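Local coordinates for protein CalS10 (Micromonospora echinospora, PDB 6UK5) that binds S-adenosylmethionine and probably transfers its methyl group to an amino pentose during calicheamicin biosynthesis, at residues A55-D60 with F76-G81; V191-E196 with S210-L215; V152-W157 with W240-G245. All coordinates share one frame; numbering follows the deposited sequence.

Interaction 1: residues A55-D60 with F76-G81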
ATOM      1  N   ALA A  55      36.228 -14.870  20.145  1.00 73.26           N
ATOM      2  CA  ALA A  55      34.797 -15.100  20.309  1.00 69.63           C
ATOM      3  C   ALA A  55      34.318 -16.258  19.443  1.00 72.66           C
ATOM      4  O   ALA A  55      34.629 -16.327  18.251  1.00 74.34           O
ATOM      5  CB  ALA A  55      34.028 -13.825  19.950  1.00 65.09           C
ATOM      6  N   ALA A  56      33.552 -17.170  20.050  1.00 71.69           N
ATOM      7  CA  ALA A  56      33.037 -18.323  19.321  1.00 69.70           C
ATOM      8  C   ALA A  56      31.552 -18.573  19.575  1.00 61.57           C
ATOM      9  O   ALA A  56      30.836 -19.020  18.672  1.00 60.82           O
ATOM     10  CB  ALA A  56      33.843 -19.573  19.687  1.00 63.00           C
ATOM     11  N   ARG A  57      31.076 -18.286  20.784  1.00 64.16           N
ATOM     12  CA  ARG A  57      29.689 -18.522  21.174  1.00 62.63           C
ATOM     13  C   ARG A  57      28.954 -17.193  21.290  1.00 64.58           C
ATOM     14  O   ARG A  57      29.380 -16.308  22.041  1.00 63.64           O
ATOM     15  CB  ARG A  57      29.620 -19.285  22.497  1.00 63.04           C
ATOM     16  CG  ARG A  57      30.122 -20.717  22.432  1.00 61.93           C
ATOM     17  CD  ARG A  57      30.299 -21.303  23.827  1.00 64.38           C
ATOM     18  NE  ARG A  57      29.142 -21.066  24.690  1.00 65.96           N
ATOM     19  CZ  ARG A  57      27.999 -21.744  24.636  1.00 66.86           C
ATOM     20  NH1 ARG A  57      27.834 -22.713  23.747  1.00 71.84           N
ATOM     21  NH2 ARG A  57      27.012 -21.444  25.471  1.00 64.71           N
ATOM     22  N   LEU A  58      27.848 -17.058  20.554  1.00 64.33           N
ATOM     23  CA  LEU A  58      27.060 -15.834  20.549  1.00 61.06           C
ATOM     24  C   LEU A  58      25.586 -16.145  20.762  1.00 66.41           C
ATOM     25  O   LEU A  58      25.077 -17.162  20.281  1.00 68.43           O
ATOM     26  CB  LEU A  58      27.231 -15.062  19.233  1.00 65.80           C
ATOM     27  CG  LEU A  58      26.443 -13.752  19.139  1.00 56.24           C
ATOM     28  CD1 LEU A  58      27.246 -12.731  18.354  1.00 58.39           C
ATOM     29  CD2 LEU A  58      25.074 -13.935  18.498  1.00 63.02           C
ATOM     30  N   LEU A  59      24.909 -15.252  21.483  1.00 67.64           N
ATOM     31  CA  LEU A  59      23.473 -15.332  21.731  1.00 67.28           C
ATOM     32  C   LEU A  59      22.827 -14.014  21.334  1.00 64.48           C
ATOM     33  O   LEU A  59      23.214 -12.956  21.840  1.00 60.81           O
ATOM     34  CB  LEU A  59      23.182 -15.650  23.201  1.00 62.03           C
ATOM     35  CG  LEU A  59      21.735 -15.465  23.662  1.00 66.30           C
ATOM     36  CD1 LEU A  59      20.838 -16.555  23.111  1.00 68.94           C
ATOM     37  CD2 LEU A  59      21.670 -15.447  25.182  1.00 63.23           C
ATOM     38  N   ASP A  60      21.846 -14.076  20.438  1.00 65.12           N
ATOM     39  CA  ASP A  60      21.053 -12.912  20.062  1.00 63.14           C
ATOM     40  C   ASP A  60      19.764 -12.937  20.875  1.00 57.46           C
ATOM     41  O   ASP A  60      19.005 -13.911  20.811  1.00 57.56           O
ATOM     42  CB  ASP A  60      20.747 -12.903  18.565  1.00 68.00           C
ATOM     43  CG  ASP A  60      20.153 -11.596  18.107  1.00 66.50           C
ATOM     44  OD1 ASP A  60      20.193 -10.620  18.889  1.00 64.07           O
ATOM     45  OD2 ASP A  60      19.644 -11.551  16.966  1.00 65.75           O
ATOM     46  N   PHE A  76      30.410 -16.879  13.428  1.00 63.75           N
ATOM     47  CA  PHE A  76      30.739 -17.498  14.704  1.00 62.98           C
ATOM     48  C   PHE A  76      30.401 -18.983  14.666  1.00 63.42           C
ATOM     49  O   PHE A  76      29.340 -19.365  14.156  1.00 65.37           O
ATOM     50  CB  PHE A  76      29.989 -16.815  15.859  1.00 64.90           C
ATOM     51  CG  PHE A  76      30.325 -15.357  16.023  1.00 64.66           C
ATOM     52  CD1 PHE A  76      29.464 -14.371  15.573  1.00 62.89           C
ATOM     53  CD2 PHE A  76      31.514 -14.975  16.623  1.00 64.30           C
ATOM     54  CE1 PHE A  76      29.782 -13.035  15.726  1.00 66.58           C
ATOM     55  CE2 PHE A  76      31.832 -13.640  16.776  1.00 64.50           C
ATOM     56  CZ  PHE A  76      30.967 -12.673  16.327  1.00 62.94           C
ATOM     57  N   PRO A  77      31.288 -19.851  15.192  1.00 61.50           N
ATOM     58  CA  PRO A  77      31.015 -21.296  15.169  1.00 62.29           C
ATOM     59  C   PRO A  77      29.664 -21.673  15.757  1.00 62.04           C
ATOM     60  O   PRO A  77      28.854 -22.317  15.085  1.00 66.92           O
ATOM     61  CB  PRO A  77      32.160 -21.883  16.006  1.00 61.72           C
ATOM     62  CG  PRO A  77      33.249 -20.879  15.920  1.00 72.78           C
ATOM     63  CD  PRO A  77      32.573 -19.544  15.847  1.00 63.73           C
ATOM     64  N   HIS A  78      29.408 -21.276  17.000  1.00 60.92           N
ATOM     65  CA  HIS A  78      28.170 -21.602  17.694  1.00 64.94           C
ATOM     66  C   HIS A  78      27.366 -20.331  17.913  1.00 67.49           C
ATOM     67  O   HIS A  78      27.902 -19.314  18.366  1.00 68.22           O
ATOM     68  CB  HIS A  78      28.435 -22.310  19.024  1.00 63.82           C
ATOM     69  CG  HIS A  78      27.191 -22.796  19.702  1.00 62.02           C
ATOM     70  ND1 HIS A  78      27.112 -22.991  21.064  1.00 62.67           N
ATOM     71  CD2 HIS A  78      25.959 -23.071  19.211  1.00 64.27           C
ATOM     72  CE1 HIS A  78      25.898 -23.404  21.378  1.00 68.04           C
ATOM     73  NE2 HIS A  78      25.176 -23.454  20.273  1.00 66.26           N
ATOM     74  N   VAL A  79      26.082 -20.404  17.594  1.00 72.19           N
ATOM     75  CA  VAL A  79      25.173 -19.271  17.672  1.00 75.46           C
ATOM     76  C   VAL A  79      23.844 -19.768  18.220  1.00 75.90           C
ATOM     77  O   VAL A  79      23.418 -20.888  17.915  1.00 72.55           O
ATOM     78  CB  VAL A  79      25.020 -18.632  16.275  1.00 72.67           C
ATOM     79  CG1 VAL A  79      23.771 -17.814  16.184  1.00 83.55           C
ATOM     80  CG2 VAL A  79      26.246 -17.784  15.939  1.00 74.29           C
ATOM     81  N   GLU A  80      23.188 -18.940  19.032  1.00 78.24           N
ATOM     82  CA  GLU A  80      21.901 -19.295  19.610  1.00 77.13           C
ATOM     83  C   GLU A  80      20.994 -18.072  19.621  1.00 74.20           C
ATOM     84  O   GLU A  80      21.428 -16.943  19.378  1.00 73.39           O
ATOM     85  CB  GLU A  80      22.038 -19.852  21.035  1.00 75.36           C
ATOM     86  CG  GLU A  80      22.860 -21.124  21.149  1.00 70.89           C
ATOM     87  CD  GLU A  80      22.675 -21.815  22.487  1.00 69.20           C
ATOM     88  OE1 GLU A  80      21.617 -21.612  23.123  1.00 72.21           O
ATOM     89  OE2 GLU A  80      23.588 -22.558  22.905  1.00 60.91           O
ATOM     90  N   GLY A  81      19.718 -18.312  19.919  1.00 71.12           N
ATOM     91  CA  GLY A  81      18.736 -17.251  19.931  1.00 68.18           C
ATOM     92  C   GLY A  81      17.808 -17.372  21.122  1.00 64.21           C
ATOM     93  O   GLY A  81      17.613 -18.451  21.687  1.00 67.21           O
TER
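L58 and F76 meet on the densely packed face of two adjacent parallel strands, 57-60 and 78-81, whose axes approach to 4.7 Å. CD1 of L58 reaches CE1 of F76 at 3.7 Å. The chi1 of F76 (-61°) sets CG anti to the carbonyl carbon, directing the ring toward L58 and A55; on the other side of the ring CE2 lies 3.9 Å from A55 CB. This face is closed over by helix 37-51, where I48 touches A55 and L58, and by helix 67-73, where F72 touches L58 and L69 touches V79. Farther along it, D60 touches S-adenosylmethionine.

The backbone ladder is regular. H78 N bonds to A56 O, L58 N to H78 O and E80 N to L58 O at 2.9 Å. The last rung, D60 N to E80 O, is the straightest, with an N-H...O angle of 170°.

The end at A56 and P77 is looser and more open to solvent: A56 CB and P77 CG are 4.0 Å apart. Beside it, R57 and H78 lie side by side, pointing the same way, with guanidinium and imidazole planes 50° apart. R57 NH1 sits at the edge of the H78 ring, in its plane, 2.8 Å from ND1, but the angle is too poor for a hydrogen bond.

In this Rossmann-type beta-alpha-beta unit, four main-chain bonds plus apolar packing thus hold the register, while the polar side-chain ends are spent on neighbours outside the pair: R57 NH2 on T114 O, E80 OE1 on H102 and D60 OD1 on T119.

Interaction 2: residues V191-E196 with S210-L215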
ATOM      1  N   VAL A 191       7.802   7.562  26.107  1.00 46.17           N
ATOM      2  CA  VAL A 191       6.969   6.521  25.522  1.00 44.13           C
ATOM      3  C   VAL A 191       6.576   6.911  24.107  1.00 47.35           C
ATOM      4  O   VAL A 191       6.223   8.068  23.842  1.00 53.88           O
ATOM      5  CB  VAL A 191       5.712   6.279  26.382  1.00 41.35           C
ATOM      6  CG1 VAL A 191       4.880   5.131  25.803  1.00 44.13           C
ATOM      7  CG2 VAL A 191       6.090   6.056  27.832  1.00 40.69           C
ATOM      8  N   THR A 192       6.654   5.952  23.189  1.00 40.49           N
ATOM      9  CA  THR A 192       6.193   6.121  21.818  1.00 43.81           C
ATOM     10  C   THR A 192       5.093   5.095  21.571  1.00 40.47           C
ATOM     11  O   THR A 192       5.287   3.903  21.833  1.00 42.85           O
ATOM     12  CB  THR A 192       7.326   5.953  20.803  1.00 45.01           C
ATOM     13  OG1 THR A 192       8.529   6.534  21.320  1.00 41.73           O
ATOM     14  CG2 THR A 192       6.964   6.647  19.499  1.00 45.61           C
ATOM     15  N   ARG A 193       3.949   5.545  21.067  1.00 39.67           N
ATOM     16  CA  ARG A 193       2.809   4.668  20.820  1.00 45.00           C
ATOM     17  C   ARG A 193       2.789   4.337  19.334  1.00 44.42           C
ATOM     18  O   ARG A 193       2.423   5.175  18.506  1.00 49.32           O
ATOM     19  CB  ARG A 193       1.492   5.306  21.254  1.00 46.25           C
ATOM     20  CG  ARG A 193       0.306   4.367  21.055  1.00 45.74           C
ATOM     21  CD  ARG A 193      -1.007   4.936  21.566  1.00 50.33           C
ATOM     22  NE  ARG A 193      -2.130   4.191  20.999  1.00 45.99           N
ATOM     23  CZ  ARG A 193      -2.586   4.383  19.763  1.00 49.74           C
ATOM     24  NH1 ARG A 193      -2.019   5.293  18.980  1.00 58.61           N
ATOM     25  NH2 ARG A 193      -3.604   3.668  19.302  1.00 47.71           N
ATOM     26  N   MET A 194       3.147   3.097  19.012  1.00 40.67           N
ATOM     27  CA  MET A 194       3.251   2.619  17.640  1.00 44.83           C
ATOM     28  C   MET A 194       1.959   1.921  17.234  1.00 40.00           C
ATOM     29  O   MET A 194       1.601   0.885  17.802  1.00 41.06           O
ATOM     30  CB  MET A 194       4.439   1.666  17.529  1.00 45.12           C
ATOM     31  CG  MET A 194       5.789   2.340  17.661  1.00 45.86           C
ATOM     32  SD  MET A 194       7.166   1.207  17.400  1.00 50.85           S
ATOM     33  CE  MET A 194       6.962   0.112  18.812  1.00 47.37           C
ATOM     34  N   GLU A 195       1.252   2.502  16.268  1.00 40.87           N
ATOM     35  CA  GLU A 195       0.063   1.904  15.675  1.00 43.94           C
ATOM     36  C   GLU A 195       0.371   1.541  14.227  1.00 46.25           C
ATOM     37  O   GLU A 195       0.677   2.426  13.421  1.00 45.34           O
ATOM     38  CB  GLU A 195      -1.132   2.855  15.738  1.00 44.58           C
ATOM     39  CG  GLU A 195      -2.457   2.188  15.377  1.00 44.06           C
ATOM     40  CD  GLU A 195      -3.573   3.184  15.141  1.00 43.11           C
ATOM     41  OE1 GLU A 195      -3.435   4.345  15.577  1.00 46.81           O
ATOM     42  OE2 GLU A 195      -4.589   2.802  14.522  1.00 45.48           O
ATOM     43  N   GLU A 196       0.296   0.253  13.902  1.00 50.89           N
ATOM     44  CA  GLU A 196       0.516  -0.224  12.544  1.00 53.26           C
ATOM     45  C   GLU A 196      -0.757  -0.875  12.022  1.00 53.40           C
ATOM     46  O   GLU A 196      -1.447  -1.586  12.759  1.00 55.65           O
ATOM     47  CB  GLU A 196       1.659  -1.234  12.464  1.00 53.80           C
ATOM     48  CG  GLU A 196       3.028  -0.613  12.308  1.00 53.74           C
ATOM     49  CD  GLU A 196       4.139  -1.637  12.411  1.00 54.43           C
ATOM     50  OE1 GLU A 196       3.923  -2.689  13.046  1.00 53.63           O
ATOM     51  OE2 GLU A 196       5.229  -1.393  11.852  1.00 58.24           O
ATOM     52  N   SER A 210      -4.312  -5.191  12.493  1.00 56.32           N
ATOM     53  CA  SER A 210      -3.916  -3.955  13.160  1.00 52.46           C
ATOM     54  C   SER A 210      -3.237  -4.260  14.489  1.00 52.85           C
ATOM     55  O   SER A 210      -3.611  -5.206  15.189  1.00 55.65           O
ATOM     56  CB  SER A 210      -5.130  -3.044  13.400  1.00 50.47           C
ATOM     57  OG  SER A 210      -5.954  -2.998  12.248  1.00 56.88           O
ATOM     58  N   GLN A 211      -2.235  -3.445  14.826  1.00 53.25           N
ATOM     59  CA  GLN A 211      -1.427  -3.635  16.021  1.00 49.62           C
ATOM     60  C   GLN A 211      -1.174  -2.304  16.714  1.00 45.36           C
ATOM     61  O   GLN A 211      -1.209  -1.244  16.083  1.00 41.06           O
ATOM     62  CB  GLN A 211      -0.063  -4.253  15.694  1.00 51.31           C
ATOM     63  CG  GLN A 211      -0.082  -5.370  14.681  1.00 53.85           C
ATOM     64  CD  GLN A 211       1.308  -5.687  14.168  1.00 56.37           C
ATOM     65  OE1 GLN A 211       1.786  -6.809  14.303  1.00 59.76           O
ATOM     66  NE2 GLN A 211       1.965  -4.695  13.579  1.00 54.96           N
ATOM     67  N   VAL A 212      -0.928  -2.367  18.025  1.00 44.96           N
ATOM     68  CA  VAL A 212      -0.390  -1.237  18.776  1.00 37.78           C
ATOM     69  C   VAL A 212       0.780  -1.730  19.622  1.00 37.54           C
ATOM     70  O   VAL A 212       0.726  -2.831  20.188  1.00 40.43           O
ATOM     71  CB  VAL A 212      -1.444  -0.553  19.669  1.00 38.21           C
ATOM     72  CG1 VAL A 212      -0.756   0.409  20.639  1.00 39.95           C
ATOM     73  CG2 VAL A 212      -2.470   0.173  18.825  1.00 40.84           C
ATOM     74  N   GLY A 213       1.832  -0.929  19.684  1.00 37.12           N
ATOM     75  CA  GLY A 213       2.998  -1.248  20.494  1.00 39.47           C
ATOM     76  C   GLY A 213       3.515  -0.023  21.214  1.00 40.38           C
ATOM     77  O   GLY A 213       3.294   1.116  20.791  1.00 48.09           O
ATOM     78  N   LEU A 214       4.196  -0.265  22.330  1.00 41.83           N
ATOM     79  CA  LEU A 214       4.801   0.788  23.129  1.00 39.18           C
ATOM     80  C   LEU A 214       6.310   0.601  23.095  1.00 40.17           C
ATOM     81  O   LEU A 214       6.808  -0.479  23.430  1.00 49.02           O
ATOM     82  CB  LEU A 214       4.341   0.782  24.593  1.00 44.86           C
ATOM     83  CG  LEU A 214       2.893   1.095  24.963  1.00 44.21           C
ATOM     84  CD1 LEU A 214       2.807   1.370  26.469  1.00 45.37           C
ATOM     85  CD2 LEU A 214       2.335   2.256  24.164  1.00 44.15           C
ATOM     86  N   LEU A 215       7.029   1.652  22.711  1.00 43.70           N
ATOM     87  CA  LEU A 215       8.484   1.676  22.780  1.00 43.57           C
ATOM     88  C   LEU A 215       8.871   2.725  23.812  1.00 54.05           C
ATOM     89  O   LEU A 215       8.503   3.897  23.681  1.00 56.54           O
ATOM     90  CB  LEU A 215       9.076   2.004  21.412  1.00 43.93           C
ATOM     91  CG  LEU A 215      10.493   1.540  21.079  1.00 45.78           C
ATOM     92  CD1 LEU A 215      10.584   0.027  21.006  1.00 43.37           C
ATOM     93  CD2 LEU A 215      10.929   2.162  19.760  1.00 48.16           C
TER
HETATM   94  O   HOH W   1       9.880   5.941  23.222  1.00 41.07           O
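A beta hairpin of strands 191-202 and 206-216 contains this contact, in which T192, M194 and E196 form hydrogen-bonded pairs with L215, G213 and Q211. The strand segments run antiparallel, 162° apart in direction, and each of the three pairs makes two reciprocal main-chain bonds. M194 N, for example, donates to G213 O at 2.7 Å. R193-L214 and E195-V212 are the intervening non-hydrogen-bonded pairs, and their side chains occupy the other face.

On the face of T192, M194 and E196, the terminal methyl of M194 lies over the neighbouring strand. A bend at chi3 (-66°) places CE 3.8 Å from L215 CB, while CB of M194 lies 3.5 Å from G213 O. At one end, water 1 lies between T192 OG1 and L215 O, although both separations are short enough for its exact position to be doubtful. At the other, E196 OE1 is 2.9 Å from Q211 NE2 with carboxylate and amide planes only 11° apart. E196 OE2 forms a salt bridge with R181 on strand 177-188, so this carboxylate also ties in the next strand of the sheet.

On the opposite face, V212 is flanked by two residues of the other strand. Its CG2 is 3.7 Å from R193 NH2 and 4.0 Å from E195 CG, and R193 NH2 also makes a long salt bridge with E195 OE1 (3.8 Å). V191 CG1 and L214 CD2 meet near the end of the ladder at 4.2 Å. E195 packs in addition on I206 of the second subunit.

Paired reciprocal bonds at every second residue are the signature of an antiparallel ladder; the short link between the strands makes it a hairpin, here two interior strands of a sheet separate from the Rossmann-type one.

Interaction 3: residues V152-W157 with W240-G245. With ACT (acetate ion), chain E.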
ATOM      1  N   VAL A 152      26.409  -6.113  23.416  1.00 49.61           N
ATOM      2  CA  VAL A 152      26.188  -5.042  22.452  1.00 52.87           C
ATOM      3  C   VAL A 152      24.691  -4.797  22.356  1.00 46.38           C
ATOM      4  O   VAL A 152      23.907  -5.744  22.225  1.00 46.05           O
ATOM      5  CB  VAL A 152      26.792  -5.363  21.070  1.00 49.06           C
ATOM      6  CG1 VAL A 152      28.169  -5.992  21.232  1.00 51.87           C
ATOM      7  CG2 VAL A 152      25.876  -6.255  20.256  1.00 51.80           C
ATOM      8  N   LEU A 153      24.298  -3.528  22.428  1.00 47.91           N
ATOM      9  CA  LEU A 153      22.903  -3.152  22.602  1.00 45.31           C
ATOM     10  C   LEU A 153      22.609  -1.919  21.769  1.00 47.57           C
ATOM     11  O   LEU A 153      23.250  -0.879  21.949  1.00 46.65           O
ATOM     12  CB  LEU A 153      22.607  -2.892  24.081  1.00 43.33           C
ATOM     13  CG  LEU A 153      21.156  -2.674  24.501  1.00 47.90           C
ATOM     14  CD1 LEU A 153      20.919  -3.351  25.838  1.00 54.89           C
ATOM     15  CD2 LEU A 153      20.838  -1.195  24.590  1.00 43.19           C
ATOM     16  N   GLU A 154      21.645  -2.037  20.856  1.00 48.98           N
ATOM     17  CA  GLU A 154      21.204  -0.901  20.060  1.00 49.30           C
ATOM     18  C   GLU A 154      20.036  -0.234  20.775  1.00 50.13           C
ATOM     19  O   GLU A 154      18.938  -0.812  20.812  1.00 45.03           O
ATOM     20  CB  GLU A 154      20.790  -1.350  18.665  1.00 48.51           C
ATOM     21  CG  GLU A 154      20.466  -0.202  17.718  1.00 53.79           C
ATOM     22  CD  GLU A 154      19.920  -0.678  16.389  1.00 63.23           C
ATOM     23  OE1 GLU A 154      19.934  -1.902  16.145  1.00 65.65           O
ATOM     24  OE2 GLU A 154      19.470   0.172  15.593  1.00 67.33           O
ATOM     25  N   PRO A 155      20.209   0.956  21.346  1.00 51.65           N
ATOM     26  CA  PRO A 155      19.116   1.594  22.082  1.00 51.17           C
ATOM     27  C   PRO A 155      18.211   2.419  21.179  1.00 48.77           C
ATOM     28  O   PRO A 155      18.586   2.843  20.085  1.00 50.44           O
ATOM     29  CB  PRO A 155      19.862   2.498  23.072  1.00 47.42           C
ATOM     30  CG  PRO A 155      21.050   2.945  22.291  1.00 49.27           C
ATOM     31  CD  PRO A 155      21.442   1.764  21.413  1.00 50.55           C
ATOM     32  N   TRP A 156      16.995   2.636  21.668  1.00 48.35           N
ATOM     33  CA  TRP A 156      16.086   3.584  21.041  1.00 51.60           C
ATOM     34  C   TRP A 156      16.398   5.008  21.480  1.00 51.77           C
ATOM     35  O   TRP A 156      16.604   5.275  22.669  1.00 52.13           O
ATOM     36  CB  TRP A 156      14.640   3.228  21.397  1.00 50.47           C
ATOM     37  CG  TRP A 156      13.611   4.223  20.937  1.00 48.61           C
ATOM     38  CD1 TRP A 156      12.742   4.916  21.731  1.00 49.01           C
ATOM     39  CD2 TRP A 156      13.343   4.641  19.591  1.00 54.03           C
ATOM     40  NE1 TRP A 156      11.949   5.735  20.965  1.00 48.46           N
ATOM     41  CE2 TRP A 156      12.298   5.586  19.648  1.00 50.98           C
ATOM     42  CE3 TRP A 156      13.882   4.308  18.344  1.00 53.12           C
ATOM     43  CZ2 TRP A 156      11.782   6.202  18.507  1.00 50.71           C
ATOM     44  CZ3 TRP A 156      13.367   4.923  17.211  1.00 52.62           C
ATOM     45  CH2 TRP A 156      12.330   5.859  17.302  1.00 50.59           C
ATOM     46  N   TRP A 157      16.429   5.917  20.510  1.00 56.97           N
ATOM     47  CA  TRP A 157      16.521   7.346  20.750  1.00 53.47           C
ATOM     48  C   TRP A 157      15.440   7.982  19.887  1.00 53.03           C
ATOM     49  O   TRP A 157      14.951   7.367  18.935  1.00 52.70           O
ATOM     50  CB  TRP A 157      17.884   7.961  20.399  1.00 61.28           C
ATOM     51  CG  TRP A 157      19.095   7.383  21.088  1.00 63.08           C
ATOM     52  CD1 TRP A 157      20.189   6.830  20.484  1.00 62.49           C
ATOM     53  CD2 TRP A 157      19.322   7.273  22.502  1.00 64.84           C
ATOM     54  NE1 TRP A 157      21.095   6.414  21.431  1.00 61.65           N
ATOM     55  CE2 TRP A 157      20.582   6.664  22.677  1.00 63.79           C
ATOM     56  CE3 TRP A 157      18.586   7.633  23.635  1.00 65.75           C
ATOM     57  CZ2 TRP A 157      21.121   6.410  23.937  1.00 62.50           C
ATOM     58  CZ3 TRP A 157      19.123   7.379  24.885  1.00 61.22           C
ATOM     59  CH2 TRP A 157      20.377   6.774  25.027  1.00 61.52           C
ATOM     60  N   TRP A 240      26.498   4.825  14.101  1.00 64.53           N
ATOM     61  CA  TRP A 240      26.393   3.450  13.633  1.00 63.07           C
ATOM     62  C   TRP A 240      25.571   3.452  12.349  1.00 59.69           C
ATOM     63  O   TRP A 240      25.237   4.522  11.830  1.00 61.78           O
ATOM     64  CB  TRP A 240      25.778   2.565  14.717  1.00 59.78           C
ATOM     65  CG  TRP A 240      26.067   1.113  14.540  1.00 57.92           C
ATOM     66  CD1 TRP A 240      27.296   0.532  14.427  1.00 58.23           C
ATOM     67  CD2 TRP A 240      25.113   0.049  14.472  1.00 57.10           C
ATOM     68  NE1 TRP A 240      27.166  -0.827  14.283  1.00 57.35           N
ATOM     69  CE2 TRP A 240      25.835  -1.150  14.308  1.00 56.78           C
ATOM     70  CE3 TRP A 240      23.717  -0.008  14.530  1.00 58.45           C
ATOM     71  CZ2 TRP A 240      25.210  -2.390  14.203  1.00 60.58           C
ATOM     72  CZ3 TRP A 240      23.097  -1.241  14.424  1.00 59.89           C
ATOM     73  CH2 TRP A 240      23.843  -2.415  14.263  1.00 59.13           C
ATOM     74  N   LEU A 241      25.243   2.275  11.820  1.00 57.03           N
ATOM     75  CA  LEU A 241      24.602   2.211  10.513  1.00 60.85           C
ATOM     76  C   LEU A 241      23.117   2.538  10.570  1.00 61.66           C
ATOM     77  O   LEU A 241      22.515   2.798   9.523  1.00 57.91           O
ATOM     78  CB  LEU A 241      24.783   0.823   9.900  1.00 62.97           C
ATOM     79  CG  LEU A 241      26.111   0.111  10.169  1.00 65.06           C
ATOM     80  CD1 LEU A 241      26.113  -1.239   9.456  1.00 72.88           C
ATOM     81  CD2 LEU A 241      27.321   0.948   9.797  1.00 72.48           C
ATOM     82  N   THR A 242      22.521   2.535  11.759  1.00 66.93           N
ATOM     83  CA  THR A 242      21.098   2.803  11.908  1.00 69.93           C
ATOM     84  C   THR A 242      20.806   4.264  12.214  1.00 69.74           C
ATOM     85  O   THR A 242      19.732   4.760  11.852  1.00 73.40           O
ATOM     86  CB  THR A 242      20.521   1.929  13.030  1.00 68.37           C
ATOM     87  OG1 THR A 242      21.156   2.255  14.272  1.00 67.65           O
ATOM     88  CG2 THR A 242      20.752   0.450  12.736  1.00 65.82           C
ATOM     89  N   GLY A 243      21.735   4.957  12.872  1.00 66.47           N
ATOM     90  CA  GLY A 243      21.522   6.295  13.380  1.00 71.22           C
ATOM     91  C   GLY A 243      21.413   6.360  14.888  1.00 70.04           C
ATOM     92  O   GLY A 243      21.654   7.425  15.472  1.00 63.62           O
ATOM     93  N   ARG A 244      21.062   5.249  15.529  1.00 70.53           N
ATOM     94  CA  ARG A 244      20.837   5.186  16.964  1.00 65.29           C
ATOM     95  C   ARG A 244      22.079   4.823  17.766  1.00 63.26           C
ATOM     96  O   ARG A 244      21.982   4.672  18.987  1.00 66.09           O
ATOM     97  CB  ARG A 244      19.742   4.160  17.270  1.00 62.42           C
ATOM     98  CG  ARG A 244      18.425   4.406  16.561  1.00 65.89           C
ATOM     99  CD  ARG A 244      17.471   3.248  16.801  1.00 71.74           C
ATOM    100  NE  ARG A 244      17.748   2.116  15.920  1.00 74.89           N
ATOM    101  CZ  ARG A 244      17.225   1.969  14.704  1.00 76.73           C
ATOM    102  NH1 ARG A 244      16.389   2.877  14.215  1.00 78.37           N
ATOM    103  NH2 ARG A 244      17.536   0.907  13.972  1.00 77.66           N
ATOM    104  N   GLY A 245      23.229   4.677  17.129  1.00 62.25           N
ATOM    105  CA  GLY A 245      24.410   4.317  17.880  1.00 59.68           C
ATOM    106  C   GLY A 245      24.308   2.899  18.419  1.00 56.12           C
ATOM    107  O   GLY A 245      23.441   2.110  18.044  1.00 55.64           O
TER
HETATM  108  C   ACT E 303      15.776   0.992  10.932  1.00 65.13           C
HETATM  109  O   ACT E 303      16.819   0.304  11.085  1.00 60.16           O
HETATM  110  OXT ACT E 303      15.352   1.857  11.742  1.00 64.40           O
HETATM  111  CH3 ACT E 303      14.953   0.763   9.649  1.00 68.51           C
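E154 and R244 join the loop after strand 149-153 of the Rossmann-type sheet to an ST turn that precedes strand 246-251.

The ionic part is a side-on grip in which two guanidinium nitrogens address one oxygen. E154 OE2 receives R244 NE at 2.6 Å and R244 NH2 at 2.6 Å. The NH2 group comes on the syn side, whereas NE approaches from above the carboxylate plane; both bonds lie near the guanidinium plane. A bend at chi3 of R244 (-81°) sets NE for this approach.

Hydrogen bonds from uncharged donors add to the grip. T242 OG1 gives a third bond to E154 OE2, at 3.0 Å from above the carboxylate plane, and accepts from R244 N at 3.2 Å, which defines the ST turn. E154 OE1 is meanwhile bonded to the backbone of F122, so both carboxylate oxygens are engaged.

An acetate ion, probably from the crystallisation liquor, takes further guanidinium hydrogens: R244 NH1 donates to its OXT at 2.9 Å and NH2 to its O at 3.0 Å. K35 also bonds to it.

Van der Waals contacts frame these polar groups. The carboxylate of E154 meets W240 with planes 68° apart, OE1 lying 3.7 Å from CZ3. On the aliphatic part of the arginine, W156 CE3 rests 4.0 Å from R244 CD.

Interactions 1 and 3 both reach the Rossmann-type sheet, their centres 21 Å apart and their nearest atoms about 7 Å apart. Interaction 2 lies in the other sheet, its centre 31 Å from that of interaction 1, on the opposite side of the chain's centre. It nevertheless touches interaction 3: L215 CD2 packs on W156 CD2 at 3.5 Å, and a bound pentaethylene glycol lies about 4 Å from both side chains. Along the chain, interaction 2 is nested inside the loop that interaction 3 closes. Interaction 1 reaches S-adenosylmethionine through D60; the others come near it without contact, the side chains of E154 and L215 each being about 7 Å away.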